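Local coordinates for citrate lyase subunit beta-like protein (Mycobacterium tuberculosis H37Rv, PDB 6CHU) that acts as a magnesium-dependent lyase of the HpcH/HpaI aldolase family and takes part in itaconate dissimilation and leucine catabolism, at residues P99-A104 with V115-E120; Q106-A111 with A134-G139; V126-I131 with S172-A177; V71-G76 with T94-P99. All blocks are in the same frame, centred on the assembly; numbering follows the deposited sequence.

Interaction 1 (P99-A104 with V115-E120). With MG (magnesium ion), chain B.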
loop_
_atom_site.group_PDB
_atom_site.type_symbol
_atom_site.label_atom_id
_atom_site.label_comp_id
_atom_site.label_asym_id
_atom_site.label_seq_id
_atom_site.Cartn_x
_atom_site.Cartn_y
_atom_site.Cartn_z
ATOM N N PRO A 99 -12.024 -16.200 9.653
ATOM C CA PRO A 99 -10.828 -16.353 8.817
ATOM C C PRO A 99 -11.187 -16.181 7.352
ATOM O O PRO A 99 -12.347 -16.309 6.944
ATOM C CB PRO A 99 -10.380 -17.789 9.114
ATOM C CG PRO A 99 -11.691 -18.514 9.304
ATOM C CD PRO A 99 -12.610 -17.508 10.004
ATOM N N LYS A 100 -10.154 -15.914 6.552
ATOM C CA LYS A 100 -10.319 -15.655 5.124
ATOM C C LYS A 100 -11.440 -14.645 4.884
ATOM O O LYS A 100 -12.232 -14.775 3.946
ATOM C CB LYS A 100 -10.579 -16.951 4.337
ATOM C CG LYS A 100 -9.330 -17.860 4.142
ATOM C CD LYS A 100 -9.024 -18.705 5.393
ATOM C CE LYS A 100 -7.749 -19.541 5.201
ATOM N NZ LYS A 100 -7.561 -20.529 6.316
ATOM N N ALA A 101 -11.516 -13.630 5.742
ATOM C CA ALA A 101 -12.569 -12.629 5.587
ATOM C C ALA A 101 -12.371 -11.872 4.277
ATOM O O ALA A 101 -11.299 -11.310 4.031
ATOM C CB ALA A 101 -12.565 -11.660 6.773
ATOM N N GLU A 102 -13.404 -11.850 3.425
ATOM C CA GLU A 102 -13.236 -11.306 2.084
ATOM C C GLU A 102 -14.283 -10.300 1.644
ATOM O O GLU A 102 -14.139 -9.744 0.550
ATOM C CB GLU A 102 -13.167 -12.445 1.051
ATOM C CG GLU A 102 -11.857 -13.216 1.160
ATOM C CD GLU A 102 -11.728 -14.330 0.148
ATOM O OE1 GLU A 102 -10.596 -14.550 -0.339
ATOM O OE2 GLU A 102 -12.751 -14.986 -0.160
ATOM N N SER A 103 -15.311 -10.030 2.449
ATOM C CA SER A 103 -16.299 -9.035 2.054
ATOM C C SER A 103 -17.046 -8.539 3.281
ATOM O O SER A 103 -17.128 -9.228 4.301
ATOM C CB SER A 103 -17.293 -9.607 1.044
ATOM O OG SER A 103 -18.150 -10.542 1.680
ATOM N N ALA A 104 -17.629 -7.341 3.154
ATOM C CA ALA A 104 -18.549 -6.879 4.188
ATOM C C ALA A 104 -19.699 -7.864 4.371
ATOM O O ALA A 104 -20.150 -8.109 5.499
ATOM C CB ALA A 104 -19.074 -5.485 3.841
ATOM N N VAL A 115 -17.535 -9.271 15.405
ATOM C CA VAL A 115 -16.664 -9.984 14.473
ATOM C C VAL A 115 -15.274 -9.368 14.460
ATOM O O VAL A 115 -15.127 -8.155 14.276
ATOM C CB VAL A 115 -17.250 -9.993 13.049
ATOM C CG1 VAL A 115 -16.318 -10.750 12.086
ATOM C CG2 VAL A 115 -18.644 -10.624 13.061
ATOM N N ILE A 116 -14.257 -10.209 14.628
ATOM C CA ILE A 116 -12.880 -9.856 14.297
ATOM C C ILE A 116 -12.590 -10.485 12.945
ATOM O O ILE A 116 -12.557 -11.711 12.815
ATOM C CB ILE A 116 -11.901 -10.338 15.375
ATOM C CG1 ILE A 116 -12.283 -9.691 16.708
ATOM C CG2 ILE A 116 -10.448 -9.991 14.987
ATOM C CD1 ILE A 116 -11.519 -10.193 17.905
ATOM N N ALA A 117 -12.403 -9.652 11.924
ATOM C CA ALA A 117 -12.162 -10.135 10.572
ATOM C C ALA A 117 -10.671 -10.396 10.399
ATOM O O ALA A 117 -9.845 -9.496 10.610
ATOM C CB ALA A 117 -12.656 -9.118 9.543
ATOM N N LEU A 118 -10.333 -11.628 10.039
ATOM C CA LEU A 118 -8.948 -12.034 9.810
ATOM C C LEU A 118 -8.745 -12.038 8.299
ATOM O O LEU A 118 -9.220 -12.934 7.590
ATOM C CB LEU A 118 -8.670 -13.392 10.449
ATOM C CG LEU A 118 -7.397 -14.134 10.035
ATOM C CD1 LEU A 118 -6.157 -13.273 10.257
ATOM C CD2 LEU A 118 -7.286 -15.452 10.835
ATOM N N VAL A 119 -8.063 -11.010 7.806
ATOM C CA VAL A 119 -7.759 -10.866 6.387
ATOM C C VAL A 119 -6.462 -11.615 6.088
ATOM O O VAL A 119 -5.411 -11.320 6.669
ATOM C CB VAL A 119 -7.648 -9.383 5.998
ATOM C CG1 VAL A 119 -7.102 -9.230 4.571
ATOM C CG2 VAL A 119 -9.021 -8.701 6.119
ATOM N N GLU A 120 -6.543 -12.593 5.183
ATOM C CA GLU A 120 -5.404 -13.442 4.850
ATOM C C GLU A 120 -5.507 -13.937 3.412
ATOM O O GLU A 120 -5.008 -15.020 3.087
ATOM C CB GLU A 120 -5.295 -14.624 5.847
ATOM C CG GLU A 120 -6.613 -15.361 6.091
ATOM C CD GLU A 120 -6.555 -16.340 7.247
ATOM O OE1 GLU A 120 -5.428 -16.684 7.693
ATOM O OE2 GLU A 120 -7.651 -16.761 7.708
HETATM MG MG MG B . -4.795 -18.521 8.522
HETATM O O HOH W 1 -6.800 -19.003 8.849
HETATM O O HOH W 2 -9.032 -12.873 3.647
HETATM O O HOH W 3 -2.746 -17.862 8.163
HETATM O O HOH W 4 -4.216 -20.440 9.211
#
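Lys100 meets Glu120 at the C-terminal rim of a TIM barrel, where the loop after strand 95-98 folds over the end of strand 114-119. Its backbone N-H bonds to Glu120 OE2 (N to OE2 2.9 Å, 152° at the hydrogen), using the anti lone pair. The other carboxylate oxygen, Glu120 OE1, binds the magnesium ion at 2.1 Å, and the hydrogen bond from Lys100 N to OE2 thus helps fix the rotation of a first-shell carboxylate. OE2 also lies 2.7 Å from water 1, itself a magnesium ligand, which accepts from Lys100 NZ at 3.1 Å. The lysine chain, bent at chi2, passes slantwise over the carboxylate. Its NZ stays beyond salt-bridge distance of OE2 and instead pairs with Glu44 and Asp45 and hydrogen-bonds to Asp146, the second protein ligand of the metal. Next along the loop, Ala101 N and Leu118 O, 3.0 Å apart, tie it to the strand, with the donor above the carbonyl plane. Ala101 CB rests on Ala117 CB at 3.8 Å. The last link is water 2, which accepts from Glu120 N at 2.9 Å and donates to Ala101 O at 2.8 Å.

Interaction 2 (Q106-A111 with A134-G139)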
loop_
_atom_site.group_PDB
_atom_site.type_symbol
_atom_site.label_atom_id
_atom_site.label_comp_id
_atom_site.label_asym_id
_atom_site.label_seq_id
_atom_site.Cartn_x
_atom_site.Cartn_y
_atom_site.Cartn_z
ATOM N N GLN A 106 -19.725 -11.081 4.187
ATOM C CA GLN A 106 -19.345 -12.204 5.048
ATOM C C GLN A 106 -19.392 -11.809 6.517
ATOM O O GLN A 106 -19.736 -12.630 7.374
ATOM C CB GLN A 106 -17.946 -12.723 4.692
ATOM C CG GLN A 106 -17.926 -13.643 3.487
ATOM C CD GLN A 106 -16.532 -14.199 3.232
ATOM O OE1 GLN A 106 -15.553 -13.720 3.805
ATOM N NE2 GLN A 106 -16.444 -15.221 2.385
ATOM N N VAL A 107 -19.033 -10.560 6.828
ATOM C CA VAL A 107 -19.109 -10.090 8.207
ATOM C C VAL A 107 -20.558 -9.897 8.620
ATOM O O VAL A 107 -20.972 -10.305 9.716
ATOM C CB VAL A 107 -18.295 -8.793 8.382
ATOM C CG1 VAL A 107 -18.491 -8.229 9.792
ATOM C CG2 VAL A 107 -16.806 -9.051 8.118
ATOM N N ILE A 108 -21.359 -9.291 7.742
ATOM C CA ILE A 108 -22.750 -8.996 8.070
ATOM C C ILE A 108 -23.543 -10.274 8.312
ATOM O O ILE A 108 -24.444 -10.302 9.166
ATOM C CB ILE A 108 -23.354 -8.121 6.952
ATOM C CG1 ILE A 108 -22.753 -6.716 7.014
ATOM C CG2 ILE A 108 -24.893 -8.066 7.039
ATOM C CD1 ILE A 108 -22.993 -5.897 5.761
ATOM N N GLU A 109 -23.216 -11.361 7.602
ATOM C CA GLU A 109 -24.012 -12.566 7.828
ATOM C C GLU A 109 -23.754 -13.202 9.189
ATOM O O GLU A 109 -24.448 -14.162 9.542
ATOM C CB GLU A 109 -23.791 -13.583 6.703
ATOM C CG GLU A 109 -22.396 -14.142 6.575
ATOM C CD GLU A 109 -22.270 -15.105 5.403
ATOM O OE1 GLU A 109 -21.152 -15.609 5.144
ATOM O OE2 GLU A 109 -23.295 -15.347 4.732
ATOM N N LEU A 110 -22.807 -12.676 9.961
ATOM C CA LEU A 110 -22.556 -13.114 11.324
ATOM C C LEU A 110 -23.260 -12.256 12.373
ATOM O O LEU A 110 -23.210 -12.605 13.555
ATOM C CB LEU A 110 -21.047 -13.128 11.601
ATOM C CG LEU A 110 -20.237 -14.027 10.656
ATOM C CD1 LEU A 110 -18.713 -13.894 10.872
ATOM C CD2 LEU A 110 -20.697 -15.490 10.799
ATOM N N ALA A 111 -23.878 -11.141 11.983
ATOM C CA ALA A 111 -24.715 -10.394 12.909
ATOM C C ALA A 111 -25.732 -11.340 13.539
ATOM O O ALA A 111 -26.230 -12.252 12.861
ATOM C CB ALA A 111 -25.438 -9.251 12.189
ATOM N N ALA A 134 -17.911 -2.583 8.117
ATOM C CA ALA A 134 -19.131 -3.360 8.340
ATOM C C ALA A 134 -19.580 -3.245 9.792
ATOM O O ALA A 134 -18.765 -3.280 10.708
ATOM C CB ALA A 134 -18.891 -4.826 7.970
ATOM N N ASP A 135 -20.895 -3.115 10.000
ATOM C CA ASP A 135 -21.403 -2.847 11.346
ATOM C C ASP A 135 -20.984 -3.872 12.405
ATOM O O ASP A 135 -20.731 -3.456 13.549
ATOM C CB ASP A 135 -22.932 -2.712 11.302
ATOM C CG ASP A 135 -23.396 -1.301 10.936
ATOM O OD1 ASP A 135 -22.562 -0.372 10.880
ATOM O OD2 ASP A 135 -24.613 -1.123 10.709
ATOM N N PRO A 136 -20.899 -5.183 12.129
ATOM C CA PRO A 136 -20.465 -6.118 13.186
ATOM C C PRO A 136 -18.988 -6.053 13.532
ATOM O O PRO A 136 -18.599 -6.615 14.564
ATOM C CB PRO A 136 -20.826 -7.496 12.609
ATOM C CG PRO A 136 -21.901 -7.202 11.598
ATOM C CD PRO A 136 -21.415 -5.930 10.967
ATOM N N THR A 137 -18.150 -5.421 12.709
ATOM C CA THR A 137 -16.707 -5.531 12.895
ATOM C C THR A 137 -16.274 -4.788 14.152
ATOM O O THR A 137 -16.640 -3.626 14.358
ATOM C CB THR A 137 -15.966 -4.982 11.677
ATOM O OG1 THR A 137 -16.325 -5.739 10.512
ATOM C CG2 THR A 137 -14.439 -5.052 11.879
ATOM N N VAL A 138 -15.511 -5.469 15.007
ATOM C CA VAL A 138 -14.871 -4.822 16.147
ATOM C C VAL A 138 -13.354 -4.878 16.072
ATOM O O VAL A 138 -12.689 -4.187 16.860
ATOM C CB VAL A 138 -15.360 -5.408 17.492
ATOM C CG1 VAL A 138 -16.870 -5.199 17.650
ATOM C CG2 VAL A 138 -14.985 -6.894 17.628
ATOM N N GLY A 139 -12.786 -5.645 15.149
ATOM C CA GLY A 139 -11.343 -5.711 14.998
ATOM C C GLY A 139 -10.958 -6.258 13.646
ATOM O O GLY A 139 -11.744 -6.948 12.984
#
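Val107 points into the turn formed by Ala134, Pro136 and Thr137, and one branch does most of the touching. With CG1 anti to the backbone N (chi1 174°), that methyl sits 3.7 Å from Pro136 CB, 3.9 Å from Ala134 CB and 3.4 Å from Thr137 OG1. The valine and threonine side chains cross at about a right angle, whereas Val107 and the proline ring cross obliquely. The ring also reaches the helix end: Pro136 CG lies 3.7 Å from Val107 O and 4.1 Å from Ala111 CB, while Ile108 CG1 approaches Pro136 CD at 4.2 Å. Two type I turns thus face each other at the N-terminal end of the barrel, one closing helix 104-108 from Ile108 to Ala111, the other leading from helix 128-133 into strand 137-142. Val115, on the strand between, touches both Val107 and Pro136. Thr137 OG1 bonds to Ile131 O, and each turn closes on its own backbone bond, Ala111 N to Ile108 O and Thr137 N to Ala134 O. With no hydrogen bond between the segments, their fit rests on van der Waals contact of methyls and the proline ring, and so depends on shape rather than on bond direction.

Interaction 3 (V126-I131 with S172-A177)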
loop_
_atom_site.group_PDB
_atom_site.type_symbol
_atom_site.label_atom_id
_atom_site.label_comp_id
_atom_site.label_asym_id
_atom_site.label_seq_id
_atom_site.Cartn_x
_atom_site.Cartn_y
_atom_site.Cartn_z
ATOM N N VAL A 126 -7.841 -6.316 -0.676
ATOM C CA VAL A 126 -8.452 -5.346 -1.586
ATOM C C VAL A 126 -9.717 -4.750 -0.985
ATOM O O VAL A 126 -10.047 -3.580 -1.239
ATOM C CB VAL A 126 -8.742 -6.018 -2.947
ATOM C CG1 VAL A 126 -9.620 -5.138 -3.823
ATOM C CG2 VAL A 126 -7.458 -6.362 -3.657
ATOM N N CYS A 127 -10.443 -5.534 -0.186
ATOM C CA CYS A 127 -11.711 -5.132 0.406
ATOM C C CYS A 127 -11.586 -4.748 1.876
ATOM O O CYS A 127 -12.606 -4.701 2.575
ATOM C CB CYS A 127 -12.737 -6.261 0.260
ATOM S SG CYS A 127 -13.179 -6.562 -1.465
ATOM N N ALA A 128 -10.369 -4.456 2.354
ATOM C CA ALA A 128 -10.158 -4.282 3.790
ATOM C C ALA A 128 -11.006 -3.148 4.367
ATOM O O ALA A 128 -11.531 -3.268 5.480
ATOM C CB ALA A 128 -8.668 -4.051 4.082
ATOM N N ALA A 129 -11.118 -2.022 3.656
ATOM C CA ALA A 129 -11.894 -0.901 4.184
ATOM C C ALA A 129 -13.373 -1.259 4.307
ATOM O O ALA A 129 -14.033 -0.901 5.292
ATOM C CB ALA A 129 -11.721 0.334 3.297
ATOM N N GLU A 130 -13.918 -1.952 3.307
ATOM C CA GLU A 130 -15.323 -2.346 3.371
ATOM C C GLU A 130 -15.562 -3.342 4.501
ATOM O O GLU A 130 -16.602 -3.307 5.169
ATOM C CB GLU A 130 -15.750 -2.934 2.025
ATOM C CG GLU A 130 -15.778 -1.916 0.855
ATOM C CD GLU A 130 -14.404 -1.305 0.484
ATOM O OE1 GLU A 130 -13.328 -1.943 0.693
ATOM O OE2 GLU A 130 -14.409 -0.158 -0.025
ATOM N N ILE A 131 -14.613 -4.245 4.719
ATOM C CA ILE A 131 -14.724 -5.207 5.813
ATOM C C ILE A 131 -14.669 -4.494 7.162
ATOM O O ILE A 131 -15.478 -4.758 8.066
ATOM C CB ILE A 131 -13.609 -6.261 5.675
ATOM C CG1 ILE A 131 -13.858 -7.104 4.419
ATOM C CG2 ILE A 131 -13.552 -7.146 6.893
ATOM C CD1 ILE A 131 -12.660 -8.006 4.042
ATOM N N SER A 172 0.122 -3.106 6.834
ATOM C CA SER A 172 -0.240 -1.691 6.881
ATOM C C SER A 172 -1.682 -1.469 6.448
ATOM O O SER A 172 -2.393 -0.637 7.033
ATOM C CB SER A 172 0.709 -0.870 6.002
ATOM O OG SER A 172 2.039 -0.926 6.496
ATOM N N THR A 173 -2.127 -2.179 5.407
ATOM C CA THR A 173 -3.512 -2.054 4.957
ATOM C C THR A 173 -4.492 -2.328 6.095
ATOM O O THR A 173 -5.457 -1.580 6.300
ATOM C CB THR A 173 -3.768 -3.008 3.785
ATOM O OG1 THR A 173 -2.932 -2.639 2.678
ATOM C CG2 THR A 173 -5.232 -2.951 3.349
ATOM N N ILE A 174 -4.257 -3.399 6.850
ATOM C CA ILE A 174 -5.182 -3.800 7.910
ATOM C C ILE A 174 -5.122 -2.836 9.087
ATOM O O ILE A 174 -6.153 -2.505 9.685
ATOM C CB ILE A 174 -4.888 -5.256 8.331
ATOM C CG1 ILE A 174 -5.868 -6.185 7.628
ATOM C CG2 ILE A 174 -4.930 -5.456 9.861
ATOM C CD1 ILE A 174 -5.786 -6.107 6.160
ATOM N N LEU A 175 -3.924 -2.369 9.441
ATOM C CA LEU A 175 -3.801 -1.389 10.519
ATOM C C LEU A 175 -4.566 -0.113 10.183
ATOM O O LEU A 175 -5.314 0.427 11.011
ATOM C CB LEU A 175 -2.325 -1.082 10.753
ATOM C CG LEU A 175 -2.040 0.049 11.739
ATOM C CD1 LEU A 175 -2.625 -0.286 13.110
ATOM C CD2 LEU A 175 -0.532 0.333 11.834
ATOM N N LEU A 176 -4.412 0.367 8.952
ATOM C CA LEU A 176 -5.079 1.602 8.555
ATOM C C LEU A 176 -6.592 1.416 8.458
ATOM O O LEU A 176 -7.361 2.280 8.903
ATOM C CB LEU A 176 -4.496 2.087 7.227
ATOM C CG LEU A 176 -3.043 2.570 7.299
ATOM C CD1 LEU A 176 -2.464 2.636 5.878
ATOM C CD2 LEU A 176 -2.954 3.930 7.975
ATOM N N ALA A 177 -7.039 0.309 7.866
ATOM C CA ALA A 177 -8.477 0.078 7.749
ATOM C C ALA A 177 -9.125 -0.057 9.122
ATOM O O ALA A 177 -10.188 0.521 9.374
ATOM C CB ALA A 177 -8.742 -1.167 6.902
#
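In the helical layer outside the TIM barrel, the first turn of helix 128-133 packs on helix 165-180 through Ala128, which faces Thr173, Ile174 and Ala177. The methyl of Ala128 takes the centre: its CB is 3.7 Å from Thr173 CG2, 4.0 Å from Ala177 CB and 4.1 Å from Ile174 CD1. These three partners lie along one flank of the longer helix, with residues 173 and 177 one turn apart. Small side chains let the backbones come close, and the CA atoms of Ala129 and Ala177 are 5.0 Å apart. With Thr173 OG1 beside the backbone N (chi1 -63°), the methyl CG2 stands anti to that N and faces Ala128. The hydroxyl bonds instead to His169 O, one turn earlier in its own helix. Ile174 starts out at the side of the contact, and the end of its chain turns inward; it also touches Val119, Met140 and Trp142, linking the helix pair to the barrel strands. The same helices lie near the trimer interface: His169 of the second subunit packs on Ser172, Thr173 and Leu176, and Val126 of that subunit packs on Ala129. Across the helix pair, Ala177 meets peptide groups as well as a methyl, its CB resting 3.8 Å from Ala128 O and 4.1 Å from Ala129 N.

Interaction 4 (V71-G76 with T94-P99). With ACT (acetate ion), chain E; ACT (acetate ion), chain F.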
loop_
_atom_site.group_PDB
_atom_site.type_symbol
_atom_site.label_atom_id
_atom_site.label_comp_id
_atom_site.label_asym_id
_atom_site.label_seq_id
_atom_site.Cartn_x
_atom_site.Cartn_y
_atom_site.Cartn_z
ATOM N N VAL A 71 -13.984 -16.789 19.685
ATOM C CA VAL A 71 -14.024 -18.085 19.008
ATOM C C VAL A 71 -13.722 -17.870 17.532
ATOM O O VAL A 71 -14.445 -17.131 16.851
ATOM C CB VAL A 71 -15.380 -18.788 19.200
ATOM C CG1 VAL A 71 -15.393 -20.142 18.493
ATOM C CG2 VAL A 71 -15.688 -18.970 20.699
ATOM N N ARG A 72 -12.655 -18.503 17.031
ATOM C CA ARG A 72 -12.405 -18.482 15.593
ATOM C C ARG A 72 -13.230 -19.571 14.925
ATOM O O ARG A 72 -13.051 -20.765 15.203
ATOM C CB ARG A 72 -10.924 -18.647 15.242
ATOM C CG ARG A 72 -10.736 -18.547 13.704
ATOM C CD ARG A 72 -9.299 -18.292 13.252
ATOM N NE ARG A 72 -8.437 -19.465 13.395
ATOM C CZ ARG A 72 -7.228 -19.557 12.838
ATOM N NH1 ARG A 72 -6.772 -18.546 12.106
ATOM N NH2 ARG A 72 -6.477 -20.645 13.005
ATOM N N ILE A 73 -14.165 -19.149 14.071
ATOM C CA ILE A 73 -15.015 -20.066 13.326
ATOM C C ILE A 73 -14.362 -20.349 11.981
ATOM O O ILE A 73 -13.253 -19.885 11.711
ATOM C CB ILE A 73 -16.438 -19.497 13.159
ATOM C CG1 ILE A 73 -16.413 -18.198 12.347
ATOM C CG2 ILE A 73 -17.080 -19.270 14.535
ATOM C CD1 ILE A 73 -17.806 -17.508 12.197
ATOM N N ASN A 74 -15.034 -21.122 11.141
ATOM C CA ASN A 74 -14.518 -21.451 9.827
ATOM C C ASN A 74 -15.010 -20.433 8.798
ATOM O O ASN A 74 -15.815 -19.544 9.097
ATOM C CB ASN A 74 -14.904 -22.891 9.477
ATOM C CG ASN A 74 -14.043 -23.904 10.226
ATOM O OD1 ASN A 74 -12.966 -24.268 9.760
ATOM N ND2 ASN A 74 -14.492 -24.327 11.408
ATOM N N ALA A 75 -14.480 -20.539 7.581
ATOM C CA ALA A 75 -14.631 -19.450 6.623
ATOM C C ALA A 75 -16.062 -19.364 6.087
ATOM O O ALA A 75 -16.839 -20.323 6.133
ATOM C CB ALA A 75 -13.645 -19.615 5.461
ATOM N N GLY A 76 -16.400 -18.180 5.573
ATOM C CA GLY A 76 -17.711 -17.939 4.994
ATOM C C GLY A 76 -18.074 -18.954 3.929
ATOM O O GLY A 76 -17.229 -19.351 3.119
ATOM N N THR A 94 -19.855 -14.083 22.539
ATOM C CA THR A 94 -20.476 -13.048 21.725
ATOM C C THR A 94 -19.639 -12.634 20.531
ATOM O O THR A 94 -20.173 -11.983 19.619
ATOM C CB THR A 94 -20.724 -11.781 22.559
ATOM O OG1 THR A 94 -19.455 -11.256 22.974
ATOM C CG2 THR A 94 -21.566 -12.082 23.778
ATOM N N THR A 95 -18.353 -12.970 20.509
ATOM C CA THR A 95 -17.414 -12.420 19.541
ATOM C C THR A 95 -16.735 -13.560 18.800
ATOM O O THR A 95 -16.205 -14.487 19.431
ATOM C CB THR A 95 -16.384 -11.524 20.243
ATOM O OG1 THR A 95 -17.073 -10.480 20.941
ATOM C CG2 THR A 95 -15.404 -10.901 19.239
ATOM N N VAL A 96 -16.786 -13.511 17.471
ATOM C CA VAL A 96 -16.163 -14.529 16.635
ATOM C C VAL A 96 -15.062 -13.897 15.794
ATOM O O VAL A 96 -15.092 -12.704 15.468
ATOM C CB VAL A 96 -17.185 -15.251 15.729
ATOM C CG1 VAL A 96 -18.200 -16.025 16.575
ATOM C CG2 VAL A 96 -17.885 -14.255 14.795
ATOM N N MET A 97 -14.094 -14.725 15.427
ATOM C CA MET A 97 -13.041 -14.356 14.493
ATOM C C MET A 97 -13.317 -15.079 13.184
ATOM O O MET A 97 -13.466 -16.307 13.174
ATOM C CB MET A 97 -11.656 -14.722 15.040
ATOM C CG MET A 97 -10.524 -14.404 14.065
ATOM S SD MET A 97 -8.895 -14.793 14.755
ATOM C CE MET A 97 -8.708 -13.499 15.971
ATOM N N LEU A 98 -13.407 -14.314 12.093
ATOM C CA LEU A 98 -13.751 -14.849 10.784
ATOM C C LEU A 98 -12.492 -14.990 9.938
ATOM O O LEU A 98 -11.927 -13.969 9.517
ATOM C CB LEU A 98 -14.750 -13.931 10.085
ATOM C CG LEU A 98 -15.079 -14.320 8.635
ATOM C CD1 LEU A 98 -15.864 -15.603 8.576
ATOM C CD2 LEU A 98 -15.823 -13.173 7.923
ATOM N N PRO A 99 -12.024 -16.200 9.653
ATOM C CA PRO A 99 -10.828 -16.353 8.817
ATOM C C PRO A 99 -11.187 -16.181 7.352
ATOM O O PRO A 99 -12.347 -16.309 6.944
ATOM C CB PRO A 99 -10.380 -17.789 9.114
ATOM C CG PRO A 99 -11.691 -18.514 9.304
ATOM C CD PRO A 99 -12.610 -17.508 10.004
HETATM C C ACT E . -3.041 -20.830 12.849
HETATM O O ACT E . -1.802 -20.751 12.631
HETATM O OXT ACT E . -3.978 -20.767 12.021
HETATM C CH3 ACT E . -3.450 -21.033 14.354
HETATM C C ACT F . -3.734 -16.984 10.886
HETATM O O ACT F . -2.934 -16.219 10.277
HETATM O OXT ACT F . -4.591 -17.781 10.395
HETATM C CH3 ACT F . -3.641 -16.969 12.438
HETATM O O HOH W 5 -14.626 -15.994 5.373
#
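Arg72 and Met97 both set CG anti to the backbone N (chi1 -177° and 178°), and from paired positions on neighbouring strands their chains leave the same face of the sheet, crossing at a slant with Arg72 CD 3.8 Å from Met97 SD. The arginine then bends at chi3 and presents the edge of its guanidinium to two acetates, both in its plane. NH2 donates to OXT of the chain E acetate (2.7 Å, 174° at the hydrogen) and NH1 to OXT of the chain F acetate (2.9 Å), which also binds the magnesium ion, while NE makes a salt bridge with Asp42. Arg72 is a substrate-binding residue, and although the acetates probably come from the crystallisation liquor, their position is consistent with a carboxylate-binding role. The strands belong to the beta-alpha-beta unit 69-72, 79-89, 95-98 of the TIM barrel and run parallel. Val71 N bonds to Thr95 O at 3.2 Å, Met97 N to Val71 O at 2.8 Å and Ile73 N to Met97 O at 3.1 Å. On the side facing helix 79-89, Ile73 CG2 packs on Val96 CG1 at 4.0 Å. Where the strands end, Pro99 CD presses to 3.0 Å from Ile73 O, a buried carbonyl oxygen with no polar partner in the model. Beyond it, water 5 accepts from Gly76 N and hydrogen-bonds to Pro99 O.

In the fold
Interactions 1 and 4 are buried, share Pro99 and are joined by backbone bonds from Ile116 to Val96 and Leu98; interaction 1 lies at the C-terminal end of the barrel strands, and interaction 4 runs along the neighbouring pair to the same end. Both serve the site: magnesium ligation beside a lysine with outside salt bridges in interaction 1, a parallel strand ladder carrying an acetate-binding arginine in interaction 4. Interaction 2, at the other barrel end and partly exposed, is apolar; Val115 and Ala117 bond to its strand 137-142. Interaction 3 is apolar too, but buried between helices and bordered by other subunits. Ile131 ties it inward, packing on Ala117 and accepting from Thr137.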